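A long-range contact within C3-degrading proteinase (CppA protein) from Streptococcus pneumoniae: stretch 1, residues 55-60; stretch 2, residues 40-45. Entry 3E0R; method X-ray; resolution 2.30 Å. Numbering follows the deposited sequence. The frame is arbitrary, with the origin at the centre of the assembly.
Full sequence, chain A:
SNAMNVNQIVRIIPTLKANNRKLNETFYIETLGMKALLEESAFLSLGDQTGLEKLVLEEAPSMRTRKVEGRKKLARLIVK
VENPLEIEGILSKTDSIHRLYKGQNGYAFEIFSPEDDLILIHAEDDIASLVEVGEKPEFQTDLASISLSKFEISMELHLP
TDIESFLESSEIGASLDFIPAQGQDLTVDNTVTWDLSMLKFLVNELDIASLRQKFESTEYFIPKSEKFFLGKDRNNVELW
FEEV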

ATOM      1  N   LEU A  55      -5.595   3.255  -1.203  1.00 17.78           N
ATOM      2  CA  LEU A  55      -5.148   1.917  -1.572  1.00 17.92           C
ATOM      3  C   LEU A  55      -6.084   1.398  -2.642  1.00 18.27           C
ATOM      4  O   LEU A  55      -7.277   1.699  -2.629  1.00 19.70           O
ATOM      5  CB  LEU A  55      -5.165   0.982  -0.358  1.00 18.12           C
ATOM      6  CG  LEU A  55      -4.725  -0.478  -0.631  1.00 18.31           C
ATOM      7  CD1 LEU A  55      -3.298  -0.611  -1.143  1.00 13.86           C
ATOM      8  CD2 LEU A  55      -4.932  -1.289   0.619  1.00 18.67           C
ATOM      9  N   VAL A  56      -5.543   0.667  -3.605  1.00 18.89           N
ATOM     10  CA  VAL A  56      -6.349   0.072  -4.675  1.00 18.38           C
ATOM     11  C   VAL A  56      -5.982  -1.404  -4.715  1.00 18.43           C
ATOM     12  O   VAL A  56      -4.810  -1.727  -4.725  1.00 17.08           O
ATOM     13  CB  VAL A  56      -6.105   0.777  -6.071  1.00 18.81           C
ATOM     14  CG1 VAL A  56      -6.826   0.036  -7.212  1.00 17.37           C
ATOM     15  CG2 VAL A  56      -6.544   2.239  -6.029  1.00 17.09           C
ATOM     16  N   LEU A  57      -6.993  -2.288  -4.654  1.00 19.43           N
ATOM     17  CA  LEU A  57      -6.810  -3.720  -4.959  1.00 19.41           C
ATOM     18  C   LEU A  57      -7.222  -4.029  -6.362  1.00 21.57           C
ATOM     19  O   LEU A  57      -8.271  -3.583  -6.828  1.00 22.27           O
ATOM     20  CB  LEU A  57      -7.626  -4.617  -4.048  1.00 18.76           C
ATOM     21  CG  LEU A  57      -7.371  -4.470  -2.556  1.00 16.60           C
ATOM     22  CD1 LEU A  57      -8.173  -5.539  -1.914  1.00 11.33           C
ATOM     23  CD2 LEU A  57      -5.844  -4.493  -2.162  1.00 13.97           C
ATOM     24  N   GLU A  58      -6.423  -4.841  -7.023  1.00 23.48           N
ATOM     25  CA  GLU A  58      -6.668  -5.187  -8.405  1.00 25.61           C
ATOM     26  C   GLU A  58      -6.726  -6.695  -8.615  1.00 25.16           C
ATOM     27  O   GLU A  58      -5.766  -7.414  -8.331  1.00 24.16           O
ATOM     28  CB  GLU A  58      -5.535  -4.613  -9.224  1.00 26.42           C
ATOM     29  CG  GLU A  58      -5.611  -4.944 -10.630  1.00 30.14           C
ATOM     30  CD  GLU A  58      -5.416  -3.725 -11.479  1.00 37.10           C
ATOM     31  OE1 GLU A  58      -6.148  -2.710 -11.267  1.00 41.34           O
ATOM     32  OE2 GLU A  58      -4.539  -3.794 -12.366  1.00 41.98           O
ATOM     33  N   GLU A  59      -7.832  -7.162  -9.163  1.00 26.47           N
ATOM     34  CA  GLU A  59      -8.062  -8.605  -9.310  1.00 27.79           C
ATOM     35  C   GLU A  59      -7.262  -9.240 -10.446  1.00 27.12           C
ATOM     36  O   GLU A  59      -7.270  -8.760 -11.554  1.00 27.44           O
ATOM     37  CB  GLU A  59      -9.569  -8.911  -9.454  1.00 28.44           C
ATOM     38  CG  GLU A  59     -10.108  -9.642  -8.211  1.00 30.97           C
ATOM     39  CD  GLU A  59     -11.527 -10.171  -8.415  1.00 31.22           C
ATOM     40  OE1 GLU A  59     -11.789 -11.372  -8.111  1.00 37.03           O
ATOM     41  OE2 GLU A  59     -12.387  -9.377  -8.872  1.00 35.82           O
ATOM     42  N   ALA A  60      -6.570 -10.318 -10.138  1.00 27.13           N
ATOM     43  CA  ALA A  60      -5.914 -11.124 -11.129  1.00 27.92           C
ATOM     44  C   ALA A  60      -6.304 -12.601 -10.902  1.00 28.20           C
ATOM     45  O   ALA A  60      -6.144 -13.117  -9.800  1.00 28.63           O
ATOM     46  CB  ALA A  60      -4.415 -10.918 -11.029  1.00 27.66           C
TER
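Stretch 2 40-45: ESAFLS

How does the second stretch run against the first? Residues 55-59 form an extended strand, and residues 43-45 form a second strand that lies beside it in the opposite direction, with an angle of 169° between their N-to-C directions and a closest approach of 4.8 Å between the axes. The strands are therefore close to antiparallel. Val 56 faces Ser 45 with a CA-CA distance of 4.8 Å, Leu 57 faces Leu 44 at 5.2 Å between CA atoms, and Glu 58 faces Phe 43 at 4.7 Å between CA atoms. Before Phe 43 the chain leaves the extended form: Ser 41 and Ala 42 have phi/psi near -80/-34 and -71/-36, and a weak hydrogen bond from Glu 40 N to Phe 43 O, 3.2 Å long, spans this bend.

Which backbone atoms hold the strands together? Leu 57 and Leu 44 form the hydrogen-bonded pair, each giving its amide to the other: Leu 57 N lies 2.9 Å from Leu 44 O, and Leu 44 N lies 3.1 Å from Leu 57 O. A longer but nearly linear bond, 3.3 Å from Glu 59 N to Ala 42 O with an angle of 175° at the hydrogen, carries the hydrogen bonding to Ala 42, the residue just ahead of the second strand. Leu 44 O also receives a CA-H...O contact from Val 56 CA, at 3.3 Å.

Where do the side chains go? They alternate across the sheet, as extended strands require. Leu 57 and Leu 44 share one face, where Leu 57 CD1 approaches Leu 44 CD2 to 4.2 Å; the hydrogen-bonded pair thus also brings two apolar side chains together, and both residues are buried. Val 56, Glu 58, Phe 43 and Ser 45 project from the other face.

What surrounds the ring of Phe 43? With chi1 at 67° (p), the ring is placed so that Val 56 CG1 lies over one of its faces, 3.9 Å from Phe 43 CG. This is a diagonal contact, since Val 56 is paired with Ser 45 in the register. Directly across from Phe 43, Glu 58 brings its carboxylate to the ring edge, with Glu 58 OE1 3.7 Å from Phe 43 CD2. The base of the side chain is close to the neighbouring strand as well: Phe 43 CB is 3.0 Å from Leu 57 O, the carbonyl that accepts the bond from Leu 44.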

ATOM      1  N   GLU A  40     -15.635  -0.638  -8.926  1.00 19.60           N
ATOM      2  CA  GLU A  40     -15.550  -1.082 -10.294  1.00 19.76           C
ATOM      3  C   GLU A  40     -15.367  -2.600 -10.287  1.00 19.85           C
ATOM      4  O   GLU A  40     -15.170  -3.198  -9.239  1.00 19.58           O
ATOM      5  CB  GLU A  40     -14.426  -0.343 -11.043  1.00 19.57           C
ATOM      6  CG  GLU A  40     -14.966   0.605 -12.104  1.00 18.33           C
ATOM      7  CD  GLU A  40     -15.738  -0.143 -13.183  1.00 17.28           C
ATOM      8  OE1 GLU A  40     -16.987  -0.121 -13.151  1.00 16.16           O
ATOM      9  OE2 GLU A  40     -15.096  -0.784 -14.041  1.00 15.86           O
ATOM     10  N   SER A  41     -15.466  -3.218 -11.453  1.00 20.24           N
ATOM     11  CA  SER A  41     -15.302  -4.671 -11.580  1.00 20.72           C
ATOM     12  C   SER A  41     -13.837  -5.115 -11.606  1.00 21.02           C
ATOM     13  O   SER A  41     -13.507  -6.204 -11.140  1.00 21.28           O
ATOM     14  CB  SER A  41     -15.970  -5.169 -12.858  1.00 20.78           C
ATOM     15  OG  SER A  41     -17.338  -4.791 -12.911  1.00 21.22           O
ATOM     16  N   ALA A  42     -12.975  -4.293 -12.198  1.00 21.28           N
ATOM     17  CA  ALA A  42     -11.540  -4.557 -12.226  1.00 21.31           C
ATOM     18  C   ALA A  42     -10.945  -4.357 -10.832  1.00 21.57           C
ATOM     19  O   ALA A  42     -10.045  -5.088 -10.419  1.00 21.05           O
ATOM     20  CB  ALA A  42     -10.851  -3.636 -13.256  1.00 21.26           C
ATOM     21  N   PHE A  43     -11.463  -3.372 -10.100  1.00 22.18           N
ATOM     22  CA  PHE A  43     -10.848  -2.994  -8.841  1.00 22.74           C
ATOM     23  C   PHE A  43     -11.718  -2.317  -7.755  1.00 22.79           C
ATOM     24  O   PHE A  43     -12.750  -1.663  -7.969  1.00 22.47           O
ATOM     25  CB  PHE A  43      -9.549  -2.175  -9.089  1.00 23.25           C
ATOM     26  CG  PHE A  43      -9.755  -0.804  -9.706  1.00 24.00           C
ATOM     27  CD1 PHE A  43     -10.558   0.178  -9.078  1.00 24.88           C
ATOM     28  CD2 PHE A  43      -9.079  -0.456 -10.872  1.00 25.00           C
ATOM     29  CE1 PHE A  43     -10.723   1.450  -9.627  1.00 24.80           C
ATOM     30  CE2 PHE A  43      -9.234   0.845 -11.435  1.00 25.70           C
ATOM     31  CZ  PHE A  43     -10.051   1.790 -10.808  1.00 25.13           C
ATOM     32  N   LEU A  44     -11.196  -2.498  -6.563  1.00 22.88           N
ATOM     33  CA  LEU A  44     -11.688  -1.918  -5.379  1.00 23.68           C
ATOM     34  C   LEU A  44     -10.774  -0.717  -4.977  1.00 22.94           C
ATOM     35  O   LEU A  44      -9.522  -0.817  -4.796  1.00 23.27           O
ATOM     36  CB  LEU A  44     -11.743  -3.039  -4.344  1.00 23.89           C
ATOM     37  CG  LEU A  44     -12.183  -2.700  -2.925  1.00 26.06           C
ATOM     38  CD1 LEU A  44     -13.599  -2.121  -2.866  1.00 23.85           C
ATOM     39  CD2 LEU A  44     -12.007  -3.954  -2.072  1.00 25.95           C
ATOM     40  N   SER A  45     -11.432   0.421  -4.879  1.00 21.75           N
ATOM     41  CA  SER A  45     -10.830   1.664  -4.472  1.00 21.05           C
ATOM     42  C   SER A  45     -11.079   1.739  -2.997  1.00 20.06           C
ATOM     43  O   SER A  45     -12.212   1.771  -2.610  1.00 18.89           O
ATOM     44  CB  SER A  45     -11.533   2.844  -5.199  1.00 21.26           C
ATOM     45  OG  SER A  45     -10.900   4.087  -4.965  1.00 23.04           O
TER